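Ebony (Drosophila melanogaster, PDB 6DYM) probably couples beta-alanine to amines such as dopamine, with this C-terminal domain serving as the atypical condensation domain that forms the peptide bond. Local coordinates at residues S45-D50 and V87-K92; G74-F79 and H145-V150; V96-E101 and Y188-G193. One frame throughout, in Å; residues are numbered along the deposited sequence.

Interaction 1 (S45-D50 and V87-K92); sequences SDILND and VDIKSK
Ile-47 and Ile-89 carry the apolar half of this contact, a helix side chain laid slantwise against one from an extended loop. The ethyl branch of Ile-47 does the touching: its CD1 sits 3.9 Å from CG1 of Ile-89 and 4.1 Å from CG2 of Ile-89, so the methyl rests against both branches of its partner. Ile-47 gets there because CG1 leaves anti to the carbonyl carbon (chi1 -73°) and CD1 then extends outward from the helix. Both isoleucines also press on Phe-97, and Ile-47 on Leu-93, so the pair continues into helix 93-111.

The mixed sheet, in which strand 205-212 is inserted between strands 158-163 and 178-184, is consistent with the GNAT fold of the arylalkylamine N-acetyltransferases. Here the second of the two helices that precede strand 62-66 meets the connection between strand 71-80 and helix 93-111.

One turn further along the helix, the packing turns mixed in character. Asp-50 crosses Val-87 at about a right angle, its CB 3.7 Å from CG2 of Val-87, while OD2 of Asp-50 lies 3.8 Å from the same methyl. That carboxylate is exposed, and its OD2 is 5.6 Å from OD1 of Asp-88, so the two may repel each other weakly.

Among the polar groups, none forms a hydrogen bond across the contact. Ser-91 OG instead caps the backbone N of Leu-93 at the start of helix 93-111, and Lys-92 NZ is held by the carbonyl oxygens of Leu-35 and Pro-37.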
ATOM      1  N   SER A  45       1.095 -13.233   3.597  1.00 42.38           N
ATOM      2  CA  SER A  45       2.080 -13.912   2.762  1.00 42.52           C
ATOM      3  C   SER A  45       1.421 -14.742   1.666  1.00 39.88           C
ATOM      4  O   SER A  45       1.984 -14.872   0.572  1.00 36.15           O
ATOM      5  CB  SER A  45       2.996 -14.781   3.625  1.00 35.85           C
ATOM      6  OG  SER A  45       2.267 -15.787   4.305  1.00 40.43           O
ATOM      7  N   ASP A  46       0.232 -15.298   1.930  1.00 34.26           N
ATOM      8  CA  ASP A  46      -0.475 -16.047   0.897  1.00 32.97           C
ATOM      9  C   ASP A  46      -0.823 -15.154  -0.286  1.00 43.00           C
ATOM     10  O   ASP A  46      -0.676 -15.561  -1.446  1.00 41.87           O
ATOM     11  CB  ASP A  46      -1.745 -16.682   1.470  1.00 47.44           C
ATOM     12  CG  ASP A  46      -1.459 -17.907   2.329  1.00 50.16           C
ATOM     13  OD1 ASP A  46      -0.276 -18.291   2.466  1.00 50.22           O
ATOM     14  OD2 ASP A  46      -2.421 -18.482   2.879  1.00 52.54           O
ATOM     15  N   ILE A  47      -1.287 -13.932  -0.011  1.00 40.43           N
ATOM     16  CA  ILE A  47      -1.618 -12.997  -1.086  1.00 36.38           C
ATOM     17  C   ILE A  47      -0.364 -12.635  -1.877  1.00 39.35           C
ATOM     18  O   ILE A  47      -0.369 -12.621  -3.114  1.00 31.71           O
ATOM     19  CB  ILE A  47      -2.306 -11.742  -0.516  1.00 34.09           C
ATOM     20  CG1 ILE A  47      -3.741 -12.063  -0.085  1.00 43.47           C
ATOM     21  CG2 ILE A  47      -2.293 -10.614  -1.532  1.00 36.74           C
ATOM     22  CD1 ILE A  47      -4.315 -11.079   0.924  1.00 45.84           C
ATOM     23  N   LEU A  48       0.733 -12.345  -1.170  1.00 36.66           N
ATOM     24  CA  LEU A  48       1.961 -11.937  -1.846  1.00 29.55           C
ATOM     25  C   LEU A  48       2.538 -13.070  -2.686  1.00 36.40           C
ATOM     26  O   LEU A  48       3.005 -12.841  -3.809  1.00 37.15           O
ATOM     27  CB  LEU A  48       2.987 -11.457  -0.822  1.00 34.54           C
ATOM     28  CG  LEU A  48       2.831 -10.002  -0.376  1.00 43.80           C
ATOM     29  CD1 LEU A  48       3.889  -9.629   0.652  1.00 47.40           C
ATOM     30  CD2 LEU A  48       2.882  -9.064  -1.575  1.00 43.72           C
ATOM     31  N   ASN A  49       2.526 -14.296  -2.157  1.00 37.37           N
ATOM     32  CA  ASN A  49       3.016 -15.431  -2.931  1.00 33.76           C
ATOM     33  C   ASN A  49       2.168 -15.653  -4.178  1.00 36.56           C
ATOM     34  O   ASN A  49       2.690 -16.011  -5.240  1.00 41.04           O
ATOM     35  CB  ASN A  49       3.038 -16.688  -2.061  1.00 34.25           C
ATOM     36  CG  ASN A  49       4.220 -16.718  -1.105  1.00 39.31           C
ATOM     37  OD1 ASN A  49       5.344 -16.372  -1.473  1.00 37.29           O
ATOM     38  ND2 ASN A  49       3.971 -17.142   0.129  1.00 39.02           N
ATOM     39  N   ASP A  50       0.857 -15.420  -4.074  1.00 36.71           N
ATOM     40  CA  ASP A  50      -0.025 -15.621  -5.218  1.00 38.25           C
ATOM     41  C   ASP A  50       0.258 -14.634  -6.345  1.00 43.76           C
ATOM     42  O   ASP A  50       0.048 -14.963  -7.518  1.00 44.33           O
ATOM     43  CB  ASP A  50      -1.484 -15.510  -4.780  1.00 47.01           C
ATOM     44  CG  ASP A  50      -2.029 -16.814  -4.237  1.00 56.77           C
ATOM     45  OD1 ASP A  50      -1.276 -17.811  -4.227  1.00 55.33           O
ATOM     46  OD2 ASP A  50      -3.209 -16.841  -3.824  1.00 59.29           O
ATOM     47  N   VAL A  87      -6.751 -11.858  -7.657  1.00 55.54           N
ATOM     48  CA  VAL A  87      -6.507 -12.810  -6.582  1.00 54.92           C
ATOM     49  C   VAL A  87      -7.787 -12.961  -5.770  1.00 64.50           C
ATOM     50  O   VAL A  87      -8.518 -11.989  -5.547  1.00 65.99           O
ATOM     51  CB  VAL A  87      -5.313 -12.380  -5.699  1.00 58.99           C
ATOM     52  CG1 VAL A  87      -5.729 -11.380  -4.629  1.00 55.49           C
ATOM     53  CG2 VAL A  87      -4.650 -13.598  -5.063  1.00 60.32           C
ATOM     54  N   ASP A  88      -8.082 -14.195  -5.372  1.00 57.85           N
ATOM     55  CA  ASP A  88      -9.209 -14.478  -4.497  1.00 64.15           C
ATOM     56  C   ASP A  88      -8.673 -14.764  -3.103  1.00 59.44           C
ATOM     57  O   ASP A  88      -7.753 -15.574  -2.938  1.00 61.19           O
ATOM     58  CB  ASP A  88     -10.043 -15.652  -5.015  1.00 68.83           C
ATOM     59  CG  ASP A  88      -9.301 -16.969  -4.950  1.00 72.67           C
ATOM     60  OD1 ASP A  88      -8.418 -17.198  -5.803  1.00 76.70           O
ATOM     61  OD2 ASP A  88      -9.598 -17.771  -4.037  1.00 75.60           O
ATOM     62  N   ILE A  89      -9.233 -14.087  -2.107  1.00 58.26           N
ATOM     63  CA  ILE A  89      -8.689 -14.070  -0.756  1.00 55.94           C
ATOM     64  C   ILE A  89      -9.588 -14.902   0.144  1.00 55.70           C
ATOM     65  O   ILE A  89     -10.817 -14.766   0.107  1.00 53.99           O
ATOM     66  CB  ILE A  89      -8.541 -12.629  -0.238  1.00 52.93           C
ATOM     67  CG1 ILE A  89      -7.573 -11.853  -1.138  1.00 54.02           C
ATOM     68  CG2 ILE A  89      -8.070 -12.624   1.210  1.00 46.07           C
ATOM     69  CD1 ILE A  89      -8.041 -10.466  -1.511  1.00 48.60           C
ATOM     70  N   LYS A  90      -8.970 -15.764   0.954  1.00 55.53           N
ATOM     71  CA  LYS A  90      -9.717 -16.659   1.830  1.00 59.62           C
ATOM     72  C   LYS A  90     -10.090 -15.982   3.144  1.00 59.92           C
ATOM     73  O   LYS A  90     -11.212 -16.146   3.637  1.00 66.92           O
ATOM     74  CB  LYS A  90      -8.892 -17.916   2.111  1.00 60.71           C
ATOM     75  CG  LYS A  90      -8.820 -18.911   0.962  1.00 65.41           C
ATOM     76  CD  LYS A  90     -10.194 -19.210   0.384  1.00 67.19           C
ATOM     77  CE  LYS A  90     -10.196 -20.539  -0.361  1.00 67.92           C
ATOM     78  NZ  LYS A  90     -10.828 -21.629   0.437  1.00 60.06           N
ATOM     79  N   SER A  91      -9.169 -15.210   3.711  1.00 56.24           N
ATOM     80  CA  SER A  91      -9.277 -14.744   5.084  1.00 51.88           C
ATOM     81  C   SER A  91     -10.262 -13.586   5.206  1.00 53.77           C
ATOM     82  O   SER A  91     -10.922 -13.178   4.246  1.00 47.39           O
ATOM     83  CB  SER A  91      -7.908 -14.313   5.594  1.00 49.84           C
ATOM     84  OG  SER A  91      -7.331 -13.356   4.718  1.00 44.55           O
ATOM     85  N   LYS A  92     -10.347 -13.045   6.425  1.00 52.26           N
ATOM     86  CA  LYS A  92     -11.078 -11.809   6.671  1.00 48.09           C
ATOM     87  C   LYS A  92     -10.443 -10.617   5.970  1.00 43.71           C
ATOM     88  O   LYS A  92     -11.066  -9.550   5.917  1.00 46.52           O
ATOM     89  CB  LYS A  92     -11.161 -11.538   8.178  1.00 51.07           C
ATOM     90  CG  LYS A  92     -12.136 -12.434   8.936  1.00 57.78           C
ATOM     91  CD  LYS A  92     -11.917 -12.333  10.446  1.00 60.29           C
ATOM     92  CE  LYS A  92     -13.235 -12.183  11.200  1.00 63.00           C
ATOM     93  NZ  LYS A  92     -13.040 -12.085  12.681  1.00 53.19           N
TER

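Interaction 2 (G74-F79 and H145-V150)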
ATOM      1  N   GLY A  74      13.082  -1.593   3.204  1.00 24.44           N
ATOM      2  CA  GLY A  74      11.752  -1.131   2.839  1.00 24.52           C
ATOM      3  C   GLY A  74      11.373  -1.622   1.461  1.00 24.87           C
ATOM      4  O   GLY A  74      12.217  -2.088   0.690  1.00 21.27           O
ATOM      5  N   THR A  75      10.081  -1.511   1.153  1.00 20.64           N
ATOM      6  CA  THR A  75       9.632  -1.936  -0.164  1.00 23.78           C
ATOM      7  C   THR A  75       8.359  -1.190  -0.545  1.00 23.90           C
ATOM      8  O   THR A  75       7.531  -0.857   0.308  1.00 22.38           O
ATOM      9  CB  THR A  75       9.410  -3.458  -0.229  1.00 25.22           C
ATOM     10  OG1 THR A  75       9.209  -3.847  -1.594  1.00 26.48           O
ATOM     11  CG2 THR A  75       8.194  -3.885   0.598  1.00 25.01           C
ATOM     12  N   ALA A  76       8.228  -0.927  -1.842  1.00 22.02           N
ATOM     13  CA  ALA A  76       7.058  -0.264  -2.411  1.00 26.13           C
ATOM     14  C   ALA A  76       6.529  -1.138  -3.539  1.00 26.92           C
ATOM     15  O   ALA A  76       7.210  -1.322  -4.554  1.00 25.84           O
ATOM     16  CB  ALA A  76       7.406   1.134  -2.919  1.00 19.24           C
ATOM     17  N   LEU A  77       5.328  -1.678  -3.361  1.00 22.15           N
ATOM     18  CA  LEU A  77       4.700  -2.558  -4.341  1.00 24.51           C
ATOM     19  C   LEU A  77       3.631  -1.775  -5.095  1.00 27.13           C
ATOM     20  O   LEU A  77       2.725  -1.206  -4.478  1.00 24.62           O
ATOM     21  CB  LEU A  77       4.095  -3.785  -3.655  1.00 22.38           C
ATOM     22  CG  LEU A  77       5.028  -4.503  -2.676  1.00 29.92           C
ATOM     23  CD1 LEU A  77       4.391  -5.785  -2.162  1.00 29.19           C
ATOM     24  CD2 LEU A  77       6.373  -4.794  -3.334  1.00 22.12           C
ATOM     25  N   ASN A  78       3.745  -1.741  -6.422  1.00 21.68           N
ATOM     26  CA  ASN A  78       2.886  -0.929  -7.266  1.00 18.87           C
ATOM     27  C   ASN A  78       2.362  -1.752  -8.428  1.00 24.21           C
ATOM     28  O   ASN A  78       3.035  -2.661  -8.920  1.00 21.82           O
ATOM     29  CB  ASN A  78       3.632   0.285  -7.812  1.00 21.74           C
ATOM     30  CG  ASN A  78       4.299   1.078  -6.726  1.00 25.24           C
ATOM     31  OD1 ASN A  78       3.639   1.523  -5.793  1.00 27.08           O
ATOM     32  ND2 ASN A  78       5.616   1.247  -6.823  1.00 23.01           N
ATOM     33  N   PHE A  79       1.155  -1.398  -8.870  1.00 24.94           N
ATOM     34  CA  PHE A  79       0.538  -1.944 -10.068  1.00 26.19           C
ATOM     35  C   PHE A  79      -0.084  -0.809 -10.868  1.00 23.64           C
ATOM     36  O   PHE A  79      -0.423   0.248 -10.328  1.00 24.07           O
ATOM     37  CB  PHE A  79      -0.566  -2.957  -9.750  1.00 22.71           C
ATOM     38  CG  PHE A  79      -0.076  -4.344  -9.472  1.00 29.29           C
ATOM     39  CD1 PHE A  79       0.582  -5.070 -10.449  1.00 29.19           C
ATOM     40  CD2 PHE A  79      -0.318  -4.940  -8.247  1.00 27.17           C
ATOM     41  CE1 PHE A  79       1.014  -6.351 -10.198  1.00 29.99           C
ATOM     42  CE2 PHE A  79       0.112  -6.223  -7.989  1.00 28.78           C
ATOM     43  CZ  PHE A  79       0.776  -6.929  -8.965  1.00 31.35           C
ATOM     44  N   HIS A 145       9.540   9.562  -2.583  1.00 24.07           N
ATOM     45  CA  HIS A 145      10.252  10.246  -3.654  1.00 23.03           C
ATOM     46  C   HIS A 145      10.485   9.324  -4.843  1.00 27.74           C
ATOM     47  O   HIS A 145      10.393   9.760  -5.993  1.00 32.55           O
ATOM     48  CB  HIS A 145      11.583  10.794  -3.112  1.00 33.66           C
ATOM     49  CG  HIS A 145      12.463  11.446  -4.138  1.00 38.57           C
ATOM     50  ND1 HIS A 145      13.347  10.735  -4.924  1.00 42.67           N
ATOM     51  CD2 HIS A 145      12.633  12.750  -4.466  1.00 38.16           C
ATOM     52  CE1 HIS A 145      14.002  11.570  -5.711  1.00 39.87           C
ATOM     53  NE2 HIS A 145      13.589  12.798  -5.453  1.00 47.35           N
ATOM     54  N   GLU A 146      10.787   8.048  -4.592  1.00 24.74           N
ATOM     55  CA  GLU A 146      11.083   7.139  -5.694  1.00 27.17           C
ATOM     56  C   GLU A 146       9.829   6.659  -6.414  1.00 26.74           C
ATOM     57  O   GLU A 146       9.882   6.388  -7.619  1.00 24.77           O
ATOM     58  CB  GLU A 146      11.887   5.941  -5.191  1.00 31.43           C
ATOM     59  CG  GLU A 146      13.341   6.279  -4.882  1.00 42.36           C
ATOM     60  CD  GLU A 146      14.051   6.902  -6.073  1.00 49.37           C
ATOM     61  OE1 GLU A 146      14.142   6.232  -7.127  1.00 39.29           O
ATOM     62  OE2 GLU A 146      14.509   8.062  -5.956  1.00 51.98           O
ATOM     63  N   VAL A 147       8.701   6.531  -5.714  1.00 27.87           N
ATOM     64  CA  VAL A 147       7.460   6.186  -6.403  1.00 26.04           C
ATOM     65  C   VAL A 147       7.112   7.268  -7.421  1.00 31.27           C
ATOM     66  O   VAL A 147       6.721   6.972  -8.558  1.00 29.76           O
ATOM     67  CB  VAL A 147       6.324   5.958  -5.390  1.00 27.11           C
ATOM     68  CG1 VAL A 147       4.987   5.844  -6.108  1.00 31.94           C
ATOM     69  CG2 VAL A 147       6.587   4.697  -4.582  1.00 25.90           C
ATOM     70  N   LEU A 148       7.279   8.536  -7.037  1.00 31.11           N
ATOM     71  CA  LEU A 148       7.079   9.635  -7.978  1.00 34.20           C
ATOM     72  C   LEU A 148       7.981   9.481  -9.198  1.00 34.71           C
ATOM     73  O   LEU A 148       7.532   9.658 -10.335  1.00 34.53           O
ATOM     74  CB  LEU A 148       7.336  10.975  -7.277  1.00 31.27           C
ATOM     75  CG  LEU A 148       6.304  11.406  -6.223  1.00 46.79           C
ATOM     76  CD1 LEU A 148       6.826  12.501  -5.289  1.00 44.48           C
ATOM     77  CD2 LEU A 148       4.994  11.834  -6.877  1.00 39.43           C
ATOM     78  N   ARG A 149       9.251   9.130  -8.978  1.00 32.83           N
ATOM     79  CA  ARG A 149      10.194   8.983 -10.084  1.00 31.03           C
ATOM     80  C   ARG A 149       9.780   7.861 -11.027  1.00 32.91           C
ATOM     81  O   ARG A 149       9.878   8.000 -12.253  1.00 36.05           O
ATOM     82  CB  ARG A 149      11.599   8.723  -9.540  1.00 35.16           C
ATOM     83  CG  ARG A 149      12.718   9.080 -10.498  1.00 46.35           C
ATOM     84  CD  ARG A 149      14.018   8.389 -10.111  1.00 45.67           C
ATOM     85  NE  ARG A 149      13.884   6.936 -10.137  1.00 47.69           N
ATOM     86  CZ  ARG A 149      13.959   6.203 -11.241  1.00 57.00           C
ATOM     87  NH1 ARG A 149      14.169   6.789 -12.412  1.00 56.96           N
ATOM     88  NH2 ARG A 149      13.822   4.883 -11.175  1.00 55.35           N
ATOM     89  N   VAL A 150       9.341   6.728 -10.474  1.00 31.06           N
ATOM     90  CA  VAL A 150       8.894   5.621 -11.314  1.00 31.03           C
ATOM     91  C   VAL A 150       7.695   6.050 -12.149  1.00 29.76           C
ATOM     92  O   VAL A 150       7.616   5.756 -13.348  1.00 27.09           O
ATOM     93  CB  VAL A 150       8.584   4.389 -10.443  1.00 33.76           C
ATOM     94  CG1 VAL A 150       7.879   3.298 -11.261  1.00 30.20           C
ATOM     95  CG2 VAL A 150       9.866   3.859  -9.808  1.00 30.76           C
TER
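Val-147 faces Ala-76 at the interface of a helix and a sheet, an arrangement familiar from alpha/beta proteins and here consistent with the GNAT fold: helix 133-153, which links two parallel neighbours of the sheet, strands 119-127 and 158-163, also covers strand 71-80. The valine sends one methyl toward the strand. With CG1 anti to the backbone N (chi1 170°), CG2 is left beside that nitrogen and becomes the branch that reaches the sheet, 4.0 Å from CB of Ala-76.

The same methyl also approaches the amide of Asn-78, two residues along, where ND2 of Asn-78 stands 4.2 Å from CG2 of Val-147. ND2 of Asn-78 donates to the carbonyl oxygen of Leu-60, outside the two segments, so this buried nitrogen has a polar partner while it lies near an aliphatic branch. Ala-76 and Asn-78 alternate with Thr-75, Leu-77 and Phe-79, which point to the other face of the sheet, where Leu-77 and Phe-79 meet helix 41-58. Phe-62 and Met-125, from the strands flanking 71-80, close in on Val-147 as well.

On the helix itself the polar side chains are drawn together around Glu-146, whose two oxygens are used separately. ND1 of His-145 donates to OE2 of Glu-146 at 3.1 Å, on the anti side and 33° out of the carboxylate plane, yet the acceptor lies close to the imidazole plane. Arg-149, a turn later, has a guanidinium shared between two carboxylates: NH1 pairs with Glu-153, and the main bond within the segment is the salt bridge of 3.1 Å from NE of Arg-149 to OE1 of Glu-146, met on the syn side with an N-H...O angle of 150°.

Interaction 3 (V96-E101 and Y188-G193)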
ATOM      1  N   VAL A  96     -11.177  -6.188   4.066  1.00 27.47           N
ATOM      2  CA  VAL A  96     -10.315  -5.018   3.880  1.00 24.72           C
ATOM      3  C   VAL A  96     -10.261  -4.624   2.408  1.00 24.67           C
ATOM      4  O   VAL A  96     -10.425  -3.451   2.054  1.00 23.42           O
ATOM      5  CB  VAL A  96      -8.906  -5.286   4.440  1.00 25.04           C
ATOM      6  CG1 VAL A  96      -7.972  -4.151   4.067  1.00 29.01           C
ATOM      7  CG2 VAL A  96      -8.957  -5.444   5.948  1.00 29.70           C
ATOM      8  N   PHE A  97     -10.031  -5.602   1.527  1.00 23.11           N
ATOM      9  CA  PHE A  97      -9.939  -5.284   0.106  1.00 25.67           C
ATOM     10  C   PHE A  97     -11.274  -4.816  -0.461  1.00 26.10           C
ATOM     11  O   PHE A  97     -11.298  -3.960  -1.352  1.00 27.01           O
ATOM     12  CB  PHE A  97      -9.418  -6.490  -0.671  1.00 26.83           C
ATOM     13  CG  PHE A  97      -7.941  -6.696  -0.529  1.00 32.91           C
ATOM     14  CD1 PHE A  97      -7.057  -6.117  -1.423  1.00 39.24           C
ATOM     15  CD2 PHE A  97      -7.432  -7.453   0.513  1.00 39.33           C
ATOM     16  CE1 PHE A  97      -5.691  -6.300  -1.287  1.00 47.34           C
ATOM     17  CE2 PHE A  97      -6.066  -7.641   0.653  1.00 44.90           C
ATOM     18  CZ  PHE A  97      -5.195  -7.062  -0.248  1.00 43.12           C
ATOM     19  N   GLU A  98     -12.392  -5.353   0.035  1.00 22.90           N
ATOM     20  CA  GLU A  98     -13.684  -4.866  -0.435  1.00 21.65           C
ATOM     21  C   GLU A  98     -13.928  -3.436   0.031  1.00 24.42           C
ATOM     22  O   GLU A  98     -14.488  -2.623  -0.713  1.00 23.25           O
ATOM     23  CB  GLU A  98     -14.800  -5.796   0.033  1.00 27.96           C
ATOM     24  CG  GLU A  98     -14.773  -7.162  -0.644  1.00 31.37           C
ATOM     25  CD  GLU A  98     -15.985  -8.016  -0.309  1.00 40.71           C
ATOM     26  OE1 GLU A  98     -16.757  -7.639   0.598  1.00 38.05           O
ATOM     27  OE2 GLU A  98     -16.160  -9.074  -0.950  1.00 47.75           O
ATOM     28  N   PHE A  99     -13.501  -3.104   1.254  1.00 23.20           N
ATOM     29  CA  PHE A  99     -13.627  -1.730   1.730  1.00 20.29           C
ATOM     30  C   PHE A  99     -12.760  -0.780   0.913  1.00 24.32           C
ATOM     31  O   PHE A  99     -13.183   0.339   0.599  1.00 21.54           O
ATOM     32  CB  PHE A  99     -13.254  -1.648   3.212  1.00 24.19           C
ATOM     33  CG  PHE A  99     -13.144  -0.239   3.737  1.00 22.81           C
ATOM     34  CD1 PHE A  99     -14.232   0.620   3.691  1.00 23.14           C
ATOM     35  CD2 PHE A  99     -11.957   0.221   4.293  1.00 24.81           C
ATOM     36  CE1 PHE A  99     -14.142   1.915   4.179  1.00 25.21           C
ATOM     37  CE2 PHE A  99     -11.859   1.515   4.780  1.00 24.27           C
ATOM     38  CZ  PHE A  99     -12.956   2.363   4.723  1.00 23.64           C
ATOM     39  N   LEU A 100     -11.537  -1.199   0.568  1.00 22.17           N
ATOM     40  CA  LEU A 100     -10.687  -0.351  -0.262  1.00 23.88           C
ATOM     41  C   LEU A 100     -11.302  -0.141  -1.643  1.00 25.16           C
ATOM     42  O   LEU A 100     -11.247   0.965  -2.192  1.00 21.99           O
ATOM     43  CB  LEU A 100      -9.286  -0.953  -0.367  1.00 21.09           C
ATOM     44  CG  LEU A 100      -8.528  -1.061   0.965  1.00 22.21           C
ATOM     45  CD1 LEU A 100      -7.166  -1.714   0.775  1.00 30.94           C
ATOM     46  CD2 LEU A 100      -8.388   0.297   1.626  1.00 22.58           C
ATOM     47  N   GLU A 101     -11.909  -1.183  -2.218  1.00 22.34           N
ATOM     48  CA  GLU A 101     -12.603  -0.996  -3.491  1.00 22.92           C
ATOM     49  C   GLU A 101     -13.819  -0.090  -3.323  1.00 21.54           C
ATOM     50  O   GLU A 101     -14.129   0.712  -4.212  1.00 23.12           O
ATOM     51  CB  GLU A 101     -13.000  -2.350  -4.081  1.00 25.31           C
ATOM     52  CG  GLU A 101     -13.743  -2.274  -5.425  1.00 23.25           C
ATOM     53  CD  GLU A 101     -12.923  -1.633  -6.540  1.00 29.17           C
ATOM     54  OE1 GLU A 101     -13.527  -1.238  -7.563  1.00 28.71           O
ATOM     55  OE2 GLU A 101     -11.681  -1.517  -6.404  1.00 28.83           O
ATOM     56  N   TYR A 188     -18.520   2.071   7.482  1.00 24.34           N
ATOM     57  CA  TYR A 188     -18.605   1.129   6.375  1.00 27.80           C
ATOM     58  C   TYR A 188     -19.436  -0.086   6.771  1.00 25.77           C
ATOM     59  O   TYR A 188     -19.222  -0.680   7.834  1.00 22.89           O
ATOM     60  CB  TYR A 188     -17.214   0.686   5.926  1.00 22.88           C
ATOM     61  CG  TYR A 188     -17.281  -0.380   4.850  1.00 25.08           C
ATOM     62  CD1 TYR A 188     -17.752  -0.075   3.578  1.00 22.39           C
ATOM     63  CD2 TYR A 188     -16.906  -1.694   5.116  1.00 24.95           C
ATOM     64  CE1 TYR A 188     -17.833  -1.046   2.592  1.00 23.81           C
ATOM     65  CE2 TYR A 188     -16.978  -2.671   4.135  1.00 22.64           C
ATOM     66  CZ  TYR A 188     -17.444  -2.340   2.877  1.00 26.84           C
ATOM     67  OH  TYR A 188     -17.525  -3.303   1.898  1.00 28.01           O
ATOM     68  N   VAL A 189     -20.376  -0.463   5.906  1.00 27.29           N
ATOM     69  CA  VAL A 189     -21.274  -1.588   6.142  1.00 28.27           C
ATOM     70  C   VAL A 189     -20.883  -2.728   5.217  1.00 25.88           C
ATOM     71  O   VAL A 189     -20.726  -2.531   4.007  1.00 23.98           O
ATOM     72  CB  VAL A 189     -22.748  -1.206   5.925  1.00 34.39           C
ATOM     73  CG1 VAL A 189     -23.658  -2.320   6.439  1.00 28.83           C
ATOM     74  CG2 VAL A 189     -23.059   0.103   6.610  1.00 25.48           C
ATOM     75  N   HIS A 190     -20.727  -3.916   5.792  1.00 28.10           N
ATOM     76  CA  HIS A 190     -20.429  -5.134   5.059  1.00 32.55           C
ATOM     77  C   HIS A 190     -21.689  -5.643   4.357  1.00 32.15           C
ATOM     78  O   HIS A 190     -22.806  -5.182   4.612  1.00 30.14           O
ATOM     79  CB  HIS A 190     -19.871  -6.185   6.019  1.00 33.67           C
ATOM     80  CG  HIS A 190     -19.299  -7.391   5.345  1.00 37.30           C
ATOM     81  ND1 HIS A 190     -18.454  -7.308   4.260  1.00 37.88           N
ATOM     82  CD2 HIS A 190     -19.448  -8.711   5.608  1.00 42.49           C
ATOM     83  CE1 HIS A 190     -18.107  -8.525   3.883  1.00 40.06           C
ATOM     84  NE2 HIS A 190     -18.697  -9.394   4.682  1.00 40.65           N
ATOM     85  N   SER A 191     -21.501  -6.611   3.455  1.00 32.95           N
ATOM     86  CA  SER A 191     -22.639  -7.180   2.741  1.00 32.34           C
ATOM     87  C   SER A 191     -23.627  -7.864   3.677  1.00 38.58           C
ATOM     88  O   SER A 191     -24.812  -7.961   3.340  1.00 39.74           O
ATOM     89  CB  SER A 191     -22.156  -8.161   1.670  1.00 36.00           C
ATOM     90  OG  SER A 191     -21.249  -9.108   2.207  1.00 40.39           O
ATOM     91  N   ASP A 192     -23.182  -8.319   4.847  1.00 38.55           N
ATOM     92  CA  ASP A 192     -24.075  -8.938   5.818  1.00 37.31           C
ATOM     93  C   ASP A 192     -24.760  -7.926   6.728  1.00 33.70           C
ATOM     94  O   ASP A 192     -25.469  -8.330   7.655  1.00 43.79           O
ATOM     95  CB  ASP A 192     -23.317  -9.974   6.662  1.00 37.22           C
ATOM     96  CG  ASP A 192     -22.213  -9.359   7.522  1.00 42.73           C
ATOM     97  OD1 ASP A 192     -21.387 -10.133   8.049  1.00 49.39           O
ATOM     98  OD2 ASP A 192     -22.156  -8.122   7.682  1.00 46.20           O
ATOM     99  N   GLY A 193     -24.557  -6.630   6.501  1.00 34.94           N
ATOM    100  CA  GLY A 193     -25.194  -5.602   7.292  1.00 34.52           C
ATOM    101  C   GLY A 193     -24.410  -5.139   8.503  1.00 37.37           C
ATOM    102  O   GLY A 193     -24.810  -4.157   9.139  1.00 35.53           O
TER
HETATM  103  O   HOH W   1     -17.454  -5.914   2.353  1.00 36.53           O
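Phe-99 and Tyr-188 each set CG anti to the backbone N (chi1 171° and 175°), which sends the two side chains past each other in opposite directions. CD1 of Phe-99 comes down over one face of the tyrosine, 3.4 Å from CG of Tyr-188 and displaced toward the rim. CB of Phe-99 lies over that same ring, 4.2 Å from the Tyr-188 centroid in a CH-pi contact. With the planes inclined at 53°, the pair is oblique. Phe-183 packs on both side chains, and Phe-102 meets Tyr-188 edge-to-face.

Beyond the aromatic pair, one water joins three side chains. It donates to OE1 of Glu-98 at 2.6 Å, and it is hydrogen-bonded to OH of Tyr-188 at 2.7 Å and to ND1 of His-190 at 2.6 Å, lying in the plane of both rings. The extended Glu-98 also approaches the histidine directly, its OE1 3.7 Å from CE1 of His-190 at the ring edge.

His-190 also opens a type I turn that closes at Gly-193. The whole arrangement joins the connection between the antiparallel strands 178-184 and 205-212 to helix 93-111, consistent with a GNAT-like fold.

Helix 93-111, which supplies one side of interaction 3, also packs on interaction 1 through Phe-97, whose CD2 lies 3.7 Å from CD1 of Ile-89; the centres of the two contacts are about 17 Å apart. Interaction 1 meets interaction 2 through helix 41-58, where CD2 of Leu-48 is 3.7 Å from CD1 of Leu-77, although their centres lie about 22 Å apart. Interactions 2 and 3 do not touch, with about 9 Å between nearest atoms, and sit on opposite sides of the chain's centre. In GNAT relatives the acyl cofactor binds where the strands corresponding to 119-127 and 158-163 diverge, and none of the three contacts includes residues of those strands.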